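Local coordinates for protein activating signal cointegrator 1 complex subunit 2 (Homo sapiens, PDB 6YXQ) that binds K63-linked polyubiquitin to recruit ASCC3 and ALKBH3 to sites of DNA damage, and also serves in the rescue of stalled ribosomes, at residues B[235-240]-B[291-296]; B[242-247]-B[306-311]; B[259-264]-B[323-328]. All blocks are in the same frame, centred on the assembly; numbering follows the deposited sequence.

Interaction 1 (B[235-240]-B[291-296]); sequences RLTPSD and IPEMES
Pro-238 is the packed heart of this contact, where the loop ahead of helix 243-266 leans on the flank of helix 279-300. Its ring is buried and set obliquely across the aliphatic part of Glu-293, with Pro-238 CD 3.6 Å from Glu-293 CG. The ring's next carbon, Pro-238 CG, reaches the second methylene of the neighbouring residue, lying 4.2 Å from CG of Met-294 (here selenomethionine). The CA-CB bond of Met-294 points away from the loop, so within this contact it is met at CG, while Leu-246 and Ala-297 also touch the proline.

The other half of the contact is polar, looser and partly open to solvent. Glu-293 leaves its helix with CG anti to the backbone N (chi1 -178°) and then bends at chi2 (62°), which swings its carboxylate past the proline to the hydroxyl of Ser-239. Ser-239 OG gives Glu-293 OE2 a weak hydrogen bond of 2.9 Å, and the same hydroxyl has a further weak bond with Lys-300, whose charge would probably help to offset that of the glutamate. Thr-237 stands at the margin, its CB 4.1 Å from Glu-293 OE2. Its hydroxyl turns back into the loop instead, with Thr-237 OG1 donating to Asp-240 OD2 over 2.9 Å from well above the carboxylate plane (64° out of it). Thr-237 has been seen phosphorylated, although it carries no phosphate here.

The backbone bond from Asp-240 N to Thr-237 O, 2.9 Å long, closes residues 237-240 into a type I beta turn with proline at its second position, a turn laid against a helix within a mostly helical fold.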
ATOM      1  N   ARG B 235      22.570  20.777 -17.997  1.00131.46           N
ATOM      2  CA  ARG B 235      22.488  19.334 -18.154  1.00123.84           C
ATOM      3  C   ARG B 235      22.043  18.988 -19.569  1.00119.38           C
ATOM      4  O   ARG B 235      21.467  19.810 -20.286  1.00112.64           O
ATOM      5  CB  ARG B 235      21.510  18.727 -17.152  1.00117.27           C
ATOM      6  CG  ARG B 235      21.913  18.899 -15.718  1.00115.64           C
ATOM      7  CD  ARG B 235      21.270  17.823 -14.866  1.00123.46           C
ATOM      8  NE  ARG B 235      21.913  16.519 -15.000  1.00136.72           N
ATOM      9  CZ  ARG B 235      22.568  15.917 -14.011  1.00145.00           C
ATOM     10  NH1 ARG B 235      22.674  16.513 -12.831  1.00145.15           N
ATOM     11  NH2 ARG B 235      23.126  14.727 -14.198  1.00148.00           N
ATOM     12  N   LEU B 236      22.289  17.743 -19.954  1.00117.76           N
ATOM     13  CA  LEU B 236      22.063  17.323 -21.326  1.00100.61           C
ATOM     14  C   LEU B 236      20.585  17.097 -21.610  1.00 97.69           C
ATOM     15  O   LEU B 236      19.857  16.531 -20.791  1.00 97.34           O
ATOM     16  CB  LEU B 236      22.844  16.047 -21.620  1.00 95.16           C
ATOM     17  CG  LEU B 236      24.351  16.253 -21.672  1.00 87.27           C
ATOM     18  CD1 LEU B 236      25.056  14.905 -21.755  1.00 85.50           C
ATOM     19  CD2 LEU B 236      24.704  17.158 -22.844  1.00 72.03           C
ATOM     20  N   THR B 237      20.154  17.532 -22.793  1.00 94.65           N
ATOM     21  CA  THR B 237      18.798  17.275 -23.239  1.00 93.59           C
ATOM     22  C   THR B 237      18.580  15.769 -23.393  1.00 95.35           C
ATOM     23  O   THR B 237      19.542  15.003 -23.483  1.00101.81           O
ATOM     24  CB  THR B 237      18.529  17.996 -24.559  1.00 97.97           C
ATOM     25  OG1 THR B 237      19.336  17.421 -25.596  1.00104.73           O
ATOM     26  CG2 THR B 237      18.841  19.483 -24.426  1.00 98.55           C
ATOM     27  N   PRO B 238      17.321  15.320 -23.395  1.00 82.10           N
ATOM     28  CA  PRO B 238      17.061  13.876 -23.519  1.00 79.16           C
ATOM     29  C   PRO B 238      17.711  13.223 -24.727  1.00 93.08           C
ATOM     30  O   PRO B 238      17.992  12.018 -24.689  1.00 93.24           O
ATOM     31  CB  PRO B 238      15.530  13.807 -23.597  1.00 78.68           C
ATOM     32  CG  PRO B 238      15.061  15.000 -22.848  1.00 77.48           C
ATOM     33  CD  PRO B 238      16.103  16.073 -23.037  1.00 81.08           C
ATOM     34  N   SER B 239      17.968  13.978 -25.798  1.00102.46           N
ATOM     35  CA  SER B 239      18.595  13.386 -26.975  1.00 93.40           C
ATOM     36  C   SER B 239      20.038  12.985 -26.702  1.00 94.69           C
ATOM     37  O   SER B 239      20.546  12.040 -27.316  1.00109.07           O
ATOM     38  CB  SER B 239      18.528  14.360 -28.150  1.00 85.96           C
ATOM     39  OG  SER B 239      17.274  15.020 -28.176  1.00 94.63           O
ATOM     40  N   ASP B 240      20.705  13.671 -25.776  1.00 97.35           N
ATOM     41  CA  ASP B 240      22.118  13.435 -25.499  1.00104.92           C
ATOM     42  C   ASP B 240      22.340  12.607 -24.242  1.00105.60           C
ATOM     43  O   ASP B 240      23.133  11.665 -24.259  1.00116.75           O
ATOM     44  CB  ASP B 240      22.850  14.774 -25.385  1.00107.87           C
ATOM     45  CG  ASP B 240      22.419  15.746 -26.454  1.00109.62           C
ATOM     46  OD1 ASP B 240      22.361  15.322 -27.627  1.00115.68           O
ATOM     47  OD2 ASP B 240      22.136  16.921 -26.128  1.00 99.10           O
ATOM     48  N   ILE B 291       7.193  17.489 -22.993  1.00 69.17           N
ATOM     49  CA  ILE B 291       6.693  16.402 -23.841  1.00 65.04           C
ATOM     50  C   ILE B 291       7.357  16.370 -25.227  1.00 64.41           C
ATOM     51  O   ILE B 291       7.808  15.301 -25.643  1.00 79.30           O
ATOM     52  CB  ILE B 291       5.175  16.446 -23.920  1.00 71.49           C
ATOM     53  CG1 ILE B 291       4.542  16.189 -22.544  1.00 65.62           C
ATOM     54  CG2 ILE B 291       4.654  15.484 -24.981  1.00 72.67           C
ATOM     55  CD1 ILE B 291       5.209  15.080 -21.738  1.00 50.41           C
ATOM     56  N   PRO B 292       7.407  17.481 -25.980  1.00 59.43           N
ATOM     57  CA  PRO B 292       8.006  17.389 -27.332  1.00 60.72           C
ATOM     58  C   PRO B 292       9.434  16.866 -27.348  1.00 76.87           C
ATOM     59  O   PRO B 292       9.762  15.974 -28.149  1.00 83.88           O
ATOM     60  CB  PRO B 292       7.920  18.836 -27.836  1.00 51.37           C
ATOM     61  CG  PRO B 292       6.758  19.417 -27.102  1.00 47.95           C
ATOM     62  CD  PRO B 292       6.831  18.812 -25.740  1.00 73.89           C
ATOM     63  N   GLU B 293      10.300  17.401 -26.486  1.00 88.35           N
ATOM     64  CA  GLU B 293      11.708  17.021 -26.525  1.00 87.45           C
ATOM     65  C   GLU B 293      11.890  15.543 -26.198  1.00 87.82           C
ATOM     66  O   GLU B 293      12.640  14.834 -26.881  1.00100.03           O
ATOM     67  CB  GLU B 293      12.514  17.902 -25.565  1.00 93.31           C
ATOM     68  CG  GLU B 293      14.007  17.632 -25.552  1.00101.30           C
ATOM     69  CD  GLU B 293      14.660  17.899 -26.894  1.00126.00           C
ATOM     70  OE1 GLU B 293      14.275  18.888 -27.558  1.00126.32           O
ATOM     71  OE2 GLU B 293      15.553  17.115 -27.286  1.00135.74           O
HETATM   72  N   MSE B 294      11.196  15.058 -25.173  1.00 75.19           N
HETATM   73  CA  MSE B 294      11.305  13.666 -24.758  1.00 79.87           C
HETATM   74  C   MSE B 294      10.710  12.718 -25.792  1.00 79.44           C
HETATM   75  O   MSE B 294      11.245  11.634 -26.035  1.00 68.94           O
HETATM   76  CB  MSE B 294      10.617  13.455 -23.413  1.00 71.73           C
HETATM   77  CG  MSE B 294      10.941  14.482 -22.345  1.00 87.36           C
HETATM   78 SE   MSE B 294      10.624  13.637 -20.623  1.00115.22          SE
HETATM   79  CE  MSE B 294       9.514  14.866 -19.692  1.00101.05           C
ATOM     80  N   GLU B 295       9.593  13.130 -26.394  1.00 77.39           N
ATOM     81  CA  GLU B 295       9.040  12.377 -27.516  1.00 77.82           C
ATOM     82  C   GLU B 295      10.078  12.202 -28.617  1.00 86.67           C
ATOM     83  O   GLU B 295      10.359  11.075 -29.054  1.00 93.89           O
ATOM     84  CB  GLU B 295       7.801  13.084 -28.060  1.00 78.57           C
ATOM     85  CG  GLU B 295       6.480  12.468 -27.636  1.00 90.38           C
ATOM     86  CD  GLU B 295       5.324  12.966 -28.485  1.00104.59           C
ATOM     87  OE1 GLU B 295       4.161  12.623 -28.178  1.00104.38           O
ATOM     88  OE2 GLU B 295       5.583  13.701 -29.465  1.00103.73           O
ATOM     89  N   SER B 296      10.669  13.313 -29.074  1.00 77.35           N
ATOM     90  CA  SER B 296      11.629  13.231 -30.170  1.00 75.77           C
ATOM     91  C   SER B 296      12.847  12.406 -29.780  1.00 81.48           C
ATOM     92  O   SER B 296      13.366  11.633 -30.593  1.00 91.54           O
ATOM     93  CB  SER B 296      12.058  14.626 -30.619  1.00 72.84           C
ATOM     94  OG  SER B 296      13.035  14.532 -31.648  1.00 85.32           O
TER

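Interaction 2 (B[242-247]-B[306-311])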
ATOM      1  N   PRO B 242      22.648  10.173 -20.989  1.00113.21           N
ATOM      2  CA  PRO B 242      22.769   8.711 -20.929  1.00100.68           C
ATOM      3  C   PRO B 242      21.406   8.050 -20.800  1.00 97.53           C
ATOM      4  O   PRO B 242      20.472   8.608 -20.221  1.00101.71           O
ATOM      5  CB  PRO B 242      23.630   8.483 -19.683  1.00115.56           C
ATOM      6  CG  PRO B 242      24.447   9.734 -19.576  1.00127.70           C
ATOM      7  CD  PRO B 242      23.555  10.849 -20.047  1.00123.95           C
ATOM      8  N   LEU B 243      21.318   6.833 -21.340  1.00105.51           N
ATOM      9  CA  LEU B 243      20.025   6.198 -21.566  1.00103.03           C
ATOM     10  C   LEU B 243      19.257   6.002 -20.267  1.00105.29           C
ATOM     11  O   LEU B 243      18.083   6.378 -20.164  1.00113.98           O
ATOM     12  CB  LEU B 243      20.216   4.858 -22.278  1.00 99.75           C
ATOM     13  CG  LEU B 243      19.640   4.758 -23.689  1.00109.42           C
ATOM     14  CD1 LEU B 243      19.924   3.391 -24.282  1.00116.85           C
ATOM     15  CD2 LEU B 243      18.147   5.037 -23.677  1.00111.14           C
ATOM     16  N   LEU B 244      19.901   5.417 -19.261  1.00108.22           N
ATOM     17  CA  LEU B 244      19.186   5.048 -18.047  1.00113.54           C
ATOM     18  C   LEU B 244      18.990   6.216 -17.087  1.00111.18           C
ATOM     19  O   LEU B 244      18.212   6.084 -16.136  1.00114.79           O
ATOM     20  CB  LEU B 244      19.904   3.888 -17.356  1.00112.76           C
ATOM     21  CG  LEU B 244      19.950   2.642 -18.247  1.00113.36           C
ATOM     22  CD1 LEU B 244      21.384   2.275 -18.610  1.00116.39           C
ATOM     23  CD2 LEU B 244      19.220   1.460 -17.608  1.00113.88           C
ATOM     24  N   GLU B 245      19.667   7.346 -17.308  1.00101.38           N
ATOM     25  CA  GLU B 245      19.235   8.588 -16.675  1.00 94.32           C
ATOM     26  C   GLU B 245      17.887   9.031 -17.235  1.00 90.35           C
ATOM     27  O   GLU B 245      16.989   9.434 -16.481  1.00 83.70           O
ATOM     28  CB  GLU B 245      20.290   9.676 -16.880  1.00 90.12           C
ATOM     29  CG  GLU B 245      21.400   9.693 -15.844  1.00 97.60           C
ATOM     30  CD  GLU B 245      22.261  10.946 -15.931  1.00115.52           C
ATOM     31  OE1 GLU B 245      22.667  11.322 -17.051  1.00115.23           O
ATOM     32  OE2 GLU B 245      22.536  11.556 -14.875  1.00123.24           O
ATOM     33  N   LEU B 246      17.732   8.953 -18.560  1.00 83.66           N
ATOM     34  CA  LEU B 246      16.448   9.222 -19.199  1.00 82.25           C
ATOM     35  C   LEU B 246      15.382   8.249 -18.718  1.00 81.68           C
ATOM     36  O   LEU B 246      14.221   8.632 -18.501  1.00 85.69           O
ATOM     37  CB  LEU B 246      16.609   9.130 -20.717  1.00 76.70           C
ATOM     38  CG  LEU B 246      15.373   9.173 -21.610  1.00 74.32           C
ATOM     39  CD1 LEU B 246      14.715  10.530 -21.504  1.00 71.77           C
ATOM     40  CD2 LEU B 246      15.781   8.902 -23.040  1.00 74.56           C
ATOM     41  N   LYS B 247      15.759   6.977 -18.574  1.00 73.33           N
ATOM     42  CA  LYS B 247      14.841   5.978 -18.044  1.00 83.52           C
ATOM     43  C   LYS B 247      14.343   6.393 -16.666  1.00 87.05           C
ATOM     44  O   LYS B 247      13.142   6.329 -16.382  1.00 84.09           O
ATOM     45  CB  LYS B 247      15.540   4.616 -17.997  1.00 88.50           C
ATOM     46  CG  LYS B 247      14.689   3.441 -17.527  1.00 77.81           C
ATOM     47  CD  LYS B 247      15.550   2.191 -17.413  1.00 86.97           C
ATOM     48  CE  LYS B 247      14.763   0.982 -16.920  1.00 85.01           C
ATOM     49  NZ  LYS B 247      15.624  -0.237 -16.844  1.00 86.39           N
ATOM     50  N   SER B 306      15.847  -1.107 -28.582  1.00114.85           N
ATOM     51  CA  SER B 306      14.568  -1.715 -28.946  1.00117.60           C
ATOM     52  C   SER B 306      13.536  -1.775 -27.821  1.00111.65           C
ATOM     53  O   SER B 306      12.503  -1.097 -27.888  1.00100.25           O
ATOM     54  CB  SER B 306      14.826  -3.130 -29.471  1.00120.34           C
ATOM     55  OG  SER B 306      13.632  -3.886 -29.582  1.00109.11           O
ATOM     56  N   LYS B 307      13.807  -2.571 -26.781  1.00110.40           N
ATOM     57  CA  LYS B 307      12.775  -2.876 -25.791  1.00113.68           C
ATOM     58  C   LYS B 307      12.642  -1.780 -24.741  1.00105.89           C
ATOM     59  O   LYS B 307      11.525  -1.454 -24.319  1.00103.92           O
ATOM     60  CB  LYS B 307      13.075  -4.214 -25.109  1.00120.72           C
ATOM     61  CG  LYS B 307      12.284  -5.405 -25.653  1.00128.89           C
ATOM     62  CD  LYS B 307      12.165  -5.354 -27.174  1.00138.67           C
ATOM     63  CE  LYS B 307      10.919  -6.074 -27.671  1.00131.01           C
ATOM     64  NZ  LYS B 307      10.523  -5.623 -29.037  1.00117.84           N
ATOM     65  N   LEU B 308      13.769  -1.224 -24.296  1.00 91.54           N
ATOM     66  CA  LEU B 308      13.738  -0.165 -23.295  1.00 92.17           C
ATOM     67  C   LEU B 308      12.978   1.053 -23.810  1.00104.07           C
ATOM     68  O   LEU B 308      12.110   1.599 -23.116  1.00106.55           O
ATOM     69  CB  LEU B 308      15.170   0.206 -22.903  1.00 82.93           C
ATOM     70  CG  LEU B 308      15.427   1.267 -21.831  1.00 92.80           C
ATOM     71  CD1 LEU B 308      16.756   0.988 -21.162  1.00 95.61           C
ATOM     72  CD2 LEU B 308      15.432   2.668 -22.414  1.00 97.29           C
ATOM     73  N   LEU B 309      13.291   1.490 -25.033  1.00 93.74           N
ATOM     74  CA  LEU B 309      12.713   2.725 -25.554  1.00 80.00           C
ATOM     75  C   LEU B 309      11.216   2.591 -25.806  1.00 84.75           C
ATOM     76  O   LEU B 309      10.475   3.562 -25.626  1.00 85.06           O
ATOM     77  CB  LEU B 309      13.436   3.141 -26.829  1.00 77.79           C
ATOM     78  CG  LEU B 309      14.637   4.075 -26.646  1.00 84.79           C
ATOM     79  CD1 LEU B 309      14.224   5.331 -25.910  1.00 86.86           C
ATOM     80  CD2 LEU B 309      15.790   3.391 -25.933  1.00 95.13           C
ATOM     81  N   GLY B 310      10.749   1.404 -26.195  1.00 81.26           N
ATOM     82  CA  GLY B 310       9.315   1.194 -26.323  1.00 72.87           C
ATOM     83  C   GLY B 310       8.594   1.250 -24.988  1.00 67.54           C
ATOM     84  O   GLY B 310       7.490   1.800 -24.887  1.00 82.15           O
ATOM     85  N   ASP B 311       9.206   0.689 -23.943  1.00 61.04           N
ATOM     86  CA  ASP B 311       8.645   0.819 -22.602  1.00 72.78           C
ATOM     87  C   ASP B 311       8.597   2.280 -22.163  1.00 77.95           C
ATOM     88  O   ASP B 311       7.598   2.741 -21.596  1.00 74.47           O
ATOM     89  CB  ASP B 311       9.467  -0.005 -21.613  1.00 71.37           C
ATOM     90  CG  ASP B 311       9.127   0.311 -20.171  1.00 78.73           C
ATOM     91  OD1 ASP B 311       7.949   0.152 -19.784  1.00 75.70           O
ATOM     92  OD2 ASP B 311      10.038   0.722 -19.426  1.00 83.64           O
TER
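Along helix 306-340, the first residue to carry the contact is Leu-308, whose backbone N is hydrogen-bonded to Asp-305 OD1. CG is anti to the backbone N (chi1 -178°), CB points toward helix 243-266, and both methyls make contacts there. Leu-308 CD2 lies 3.8 Å from Leu-243 CD2, the two side chains alongside each other and running in opposing senses. The other branch, Leu-308 CD1, meets the methylenes of Lys-247 at CD, 4.1 Å away, and more distantly the tip of Leu-244. Next comes buried Leu-309, approaching obliquely with its CD2 3.7 Å from Leu-243 CD2, so that Leu-243 CD2 is met by both leucines; Leu-186 of the ASCC3 chain also packs on Leu-309. Further along, Asp-311 faces the same helix without touching it: its OD2 stays 6.2 Å from Lys-247 NZ, and its OD1 forms a salt bridge with Arg-315. Over these short segments the axes run 27° apart and come within 11.1 Å, a spacing bridged by leucine tips and the lysine stem. With no hydrogen bond across it, the contact rests on van der Waals packing of methyls and methylenes near the surface, and opposite charges add at most a longer-range attraction.

Interaction 3 (B[259-264]-B[323-328]); sequences TLWAFL and LMEIFH
This is a buried, mainly apolar helix-helix contact about 9 Å from the centre of the chain, where helix 243-266 and helix 306-340 come side by side with a polar fringe at one margin. Over these short segments the axes approach to 9.2 Å and cross at 34°, close enough for one residue, Ile-326, to fill much of the interface. Its CG1 stands anti to the carbonyl carbon (chi1 -68°), and the branched side chain reaches three residues of the other helix. At the tip, Ile-326 CD1 sits 3.8 Å from Leu-260 CB and also beside the backbone N of Trp-261. Halfway along, Ile-326 CG1 lies against Trp-261 CB at 3.7 Å, while the other branch, CG2, meets Leu-264 CD1 at 3.9 Å, the two crossing at about a right angle.

Toward the margin, the Trp-261 ring is met by Glu-325. The stem comes first, Glu-325 CB lying 3.6 Å from Trp-261 CD1; OE1 then lies over one face, offset toward the rim, with the carboxylate plane only 23° from that of the ring. Glu-325 OE1 is 3.3 Å from Trp-261 NE1, but the angle is too poor for a hydrogen bond. The charge is met instead by Lys-322, which forms a salt bridge with OE1 and a cation-pi contact with the same indole. His-178 of the ASCC3 chain joins Trp-261 edge-to-face, so the ring links the helix pair to the partner protein.

An alanine in place of Trp-261 would probably cost the cation-pi contact with Lys-322, the packing of Glu-325 over the ring and the edge-to-face contact with ASCC3. The contact thus relies on hydrophobic burial around Ile-326, with the carboxylate likely tolerated over the indole because the lysine balances its charge.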
ATOM      1  N   THR B 259       0.416   8.729  -9.476  1.00 62.81           N
ATOM      2  CA  THR B 259       0.062   8.910  -8.071  1.00 51.13           C
ATOM      3  C   THR B 259      -0.851  10.114  -7.878  1.00 68.19           C
ATOM      4  O   THR B 259      -1.879  10.022  -7.194  1.00 75.92           O
ATOM      5  CB  THR B 259       1.323   9.059  -7.225  1.00 55.60           C
ATOM      6  OG1 THR B 259       2.214   7.977  -7.509  1.00 74.03           O
ATOM      7  CG2 THR B 259       0.966   9.042  -5.752  1.00 57.38           C
ATOM      8  N   LEU B 260      -0.490  11.259  -8.467  1.00 69.17           N
ATOM      9  CA  LEU B 260      -1.344  12.438  -8.366  1.00 66.44           C
ATOM     10  C   LEU B 260      -2.732  12.169  -8.942  1.00 71.39           C
ATOM     11  O   LEU B 260      -3.753  12.519  -8.328  1.00 77.35           O
ATOM     12  CB  LEU B 260      -0.683  13.613  -9.081  1.00 70.25           C
ATOM     13  CG  LEU B 260       0.515  14.214  -8.355  1.00 64.69           C
ATOM     14  CD1 LEU B 260       1.023  15.448  -9.086  1.00 67.03           C
ATOM     15  CD2 LEU B 260       0.114  14.549  -6.938  1.00 59.30           C
ATOM     16  N   TRP B 261      -2.793  11.536 -10.115  1.00 64.98           N
ATOM     17  CA  TRP B 261      -4.084  11.283 -10.732  1.00 64.80           C
ATOM     18  C   TRP B 261      -4.921  10.327  -9.894  1.00 70.96           C
ATOM     19  O   TRP B 261      -6.126  10.540  -9.730  1.00 64.65           O
ATOM     20  CB  TRP B 261      -3.899  10.731 -12.143  1.00 57.83           C
ATOM     21  CG  TRP B 261      -5.158  10.152 -12.666  1.00 64.25           C
ATOM     22  CD1 TRP B 261      -6.176  10.821 -13.285  1.00 73.66           C
ATOM     23  CD2 TRP B 261      -5.567   8.786 -12.580  1.00 60.00           C
ATOM     24  NE1 TRP B 261      -7.189   9.950 -13.605  1.00 76.99           N
ATOM     25  CE2 TRP B 261      -6.838   8.692 -13.183  1.00 74.64           C
ATOM     26  CE3 TRP B 261      -4.979   7.631 -12.059  1.00 51.59           C
ATOM     27  CZ2 TRP B 261      -7.530   7.486 -13.282  1.00 62.32           C
ATOM     28  CZ3 TRP B 261      -5.667   6.437 -12.159  1.00 64.65           C
ATOM     29  CH2 TRP B 261      -6.929   6.373 -12.765  1.00 61.40           C
ATOM     30  N   ALA B 262      -4.312   9.261  -9.369  1.00 72.01           N
ATOM     31  CA  ALA B 262      -5.060   8.328  -8.534  1.00 67.00           C
ATOM     32  C   ALA B 262      -5.580   9.016  -7.284  1.00 61.27           C
ATOM     33  O   ALA B 262      -6.719   8.783  -6.860  1.00 70.31           O
ATOM     34  CB  ALA B 262      -4.187   7.132  -8.163  1.00 61.21           C
ATOM     35  N   PHE B 263      -4.762   9.880  -6.684  1.00 66.12           N
ATOM     36  CA  PHE B 263      -5.219  10.602  -5.505  1.00 65.50           C
ATOM     37  C   PHE B 263      -6.433  11.456  -5.828  1.00 65.25           C
ATOM     38  O   PHE B 263      -7.402  11.476  -5.065  1.00 62.60           O
ATOM     39  CB  PHE B 263      -4.099  11.468  -4.937  1.00 67.05           C
ATOM     40  CG  PHE B 263      -4.546  12.357  -3.822  1.00 67.63           C
ATOM     41  CD1 PHE B 263      -5.205  11.829  -2.725  1.00 52.50           C
ATOM     42  CD2 PHE B 263      -4.324  13.723  -3.875  1.00 70.10           C
ATOM     43  CE1 PHE B 263      -5.623  12.644  -1.694  1.00 64.41           C
ATOM     44  CE2 PHE B 263      -4.739  14.548  -2.849  1.00 66.98           C
ATOM     45  CZ  PHE B 263      -5.392  14.007  -1.755  1.00 78.22           C
ATOM     46  N   LEU B 264      -6.403  12.167  -6.957  1.00 77.53           N
ATOM     47  CA  LEU B 264      -7.539  13.024  -7.285  1.00 69.07           C
ATOM     48  C   LEU B 264      -8.738  12.226  -7.772  1.00 68.10           C
ATOM     49  O   LEU B 264      -9.869  12.721  -7.696  1.00 75.20           O
ATOM     50  CB  LEU B 264      -7.140  14.067  -8.327  1.00 58.48           C
ATOM     51  CG  LEU B 264      -6.186  15.127  -7.773  1.00 53.22           C
ATOM     52  CD1 LEU B 264      -5.790  16.105  -8.859  1.00 53.25           C
ATOM     53  CD2 LEU B 264      -6.795  15.856  -6.578  1.00 41.16           C
ATOM     54  N   LEU B 323      -1.705  13.365 -17.002  1.00 68.10           N
ATOM     55  CA  LEU B 323      -1.617  14.805 -16.780  1.00 65.21           C
ATOM     56  C   LEU B 323      -2.883  15.501 -17.256  1.00 65.19           C
ATOM     57  O   LEU B 323      -3.452  16.343 -16.546  1.00 71.98           O
ATOM     58  CB  LEU B 323      -0.391  15.384 -17.491  1.00 56.56           C
ATOM     59  CG  LEU B 323       0.925  15.512 -16.718  1.00 58.62           C
ATOM     60  CD1 LEU B 323       2.106  15.630 -17.672  1.00 58.89           C
ATOM     61  CD2 LEU B 323       0.880  16.714 -15.807  1.00 68.26           C
HETATM   62  N   MSE B 324      -3.346  15.153 -18.451  1.00 73.75           N
HETATM   63  CA  MSE B 324      -4.557  15.798 -18.959  1.00 88.94           C
HETATM   64  C   MSE B 324      -5.796  15.429 -18.148  1.00 76.00           C
HETATM   65  O   MSE B 324      -6.706  16.248 -17.965  1.00 71.18           O
HETATM   66  CB  MSE B 324      -4.784  15.453 -20.424  1.00101.50           C
HETATM   67  CG  MSE B 324      -4.077  16.392 -21.365  1.00114.61           C
HETATM   68 SE   MSE B 324      -2.584  15.521 -22.167  1.00184.97          SE
HETATM   69  CE  MSE B 324      -3.543  14.627 -23.603  1.00170.48           C
ATOM     70  N   GLU B 325      -5.832  14.186 -17.663  1.00 69.47           N
ATOM     71  CA  GLU B 325      -6.940  13.779 -16.807  1.00 60.51           C
ATOM     72  C   GLU B 325      -6.935  14.562 -15.498  1.00 75.76           C
ATOM     73  O   GLU B 325      -7.994  14.966 -15.006  1.00 92.99           O
ATOM     74  CB  GLU B 325      -6.880  12.273 -16.557  1.00 55.87           C
ATOM     75  CG  GLU B 325      -7.075  11.469 -17.834  1.00 71.09           C
ATOM     76  CD  GLU B 325      -7.031   9.969 -17.624  1.00 71.88           C
ATOM     77  OE1 GLU B 325      -6.281   9.507 -16.735  1.00 64.09           O
ATOM     78  OE2 GLU B 325      -7.746   9.253 -18.359  1.00 75.93           O
ATOM     79  N   ILE B 326      -5.751  14.800 -14.930  1.00 65.40           N
ATOM     80  CA  ILE B 326      -5.649  15.654 -13.749  1.00 68.30           C
ATOM     81  C   ILE B 326      -6.203  17.041 -14.052  1.00 72.34           C
ATOM     82  O   ILE B 326      -7.017  17.594 -13.291  1.00 60.52           O
ATOM     83  CB  ILE B 326      -4.185  15.720 -13.271  1.00 56.72           C
ATOM     84  CG1 ILE B 326      -3.745  14.366 -12.723  1.00 64.85           C
ATOM     85  CG2 ILE B 326      -4.004  16.788 -12.211  1.00 52.27           C
ATOM     86  CD1 ILE B 326      -2.261  14.252 -12.514  1.00 54.21           C
ATOM     87  N   PHE B 327      -5.746  17.629 -15.168  1.00 69.08           N
ATOM     88  CA  PHE B 327      -6.216  18.948 -15.587  1.00 56.97           C
ATOM     89  C   PHE B 327      -7.736  18.996 -15.638  1.00 64.36           C
ATOM     90  O   PHE B 327      -8.368  19.904 -15.078  1.00 75.02           O
ATOM     91  CB  PHE B 327      -5.625  19.299 -16.953  1.00 51.52           C
ATOM     92  CG  PHE B 327      -5.920  20.709 -17.414  1.00 63.46           C
ATOM     93  CD1 PHE B 327      -7.136  21.025 -18.015  1.00 63.87           C
ATOM     94  CD2 PHE B 327      -4.969  21.709 -17.277  1.00 55.75           C
ATOM     95  CE1 PHE B 327      -7.404  22.315 -18.449  1.00 55.40           C
ATOM     96  CE2 PHE B 327      -5.227  23.002 -17.716  1.00 61.25           C
ATOM     97  CZ  PHE B 327      -6.445  23.308 -18.300  1.00 50.13           C
ATOM     98  N   HIS B 328      -8.342  18.012 -16.302  1.00 58.72           N
ATOM     99  CA  HIS B 328      -9.790  18.050 -16.446  1.00 63.07           C
ATOM    100  C   HIS B 328     -10.503  17.805 -15.123  1.00 69.37           C
ATOM    101  O   HIS B 328     -11.570  18.380 -14.889  1.00 76.91           O
ATOM    102  CB  HIS B 328     -10.263  17.043 -17.482  1.00 60.19           C
ATOM    103  CG  HIS B 328     -11.722  17.156 -17.772  1.00 53.28           C
ATOM    104  ND1 HIS B 328     -12.647  16.256 -17.293  1.00 58.23           N
ATOM    105  CD2 HIS B 328     -12.422  18.091 -18.456  1.00 59.73           C
ATOM    106  CE1 HIS B 328     -13.855  16.623 -17.685  1.00 63.53           C
ATOM    107  NE2 HIS B 328     -13.747  17.732 -18.392  1.00 57.31           N
TER

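Overall arrangement
Interactions 2 and 3 are two points on the same helix pair, 243-266 with 306-340, with centres 25 Å apart and nearest atoms about 14 Å apart. Both lie against ASCC3, interaction 2 through Leu-309 and interaction 3 through Leu-260, Trp-261 and Ala-262, so in this N-terminal part of the protein the pair helps to form the ASCC3-binding surface. Interaction 1 adds helix 279-300 and the loop leading into helix 243-266. Its centre is 12 Å from that of interaction 2, and the two touch: Pro-238 CB packs 4.0 Å from Leu-246 CD1, and Arg-235 faces Glu-245 in a long, weak ion pair. Interaction 3 lies 24 Å from interaction 1, centre to centre.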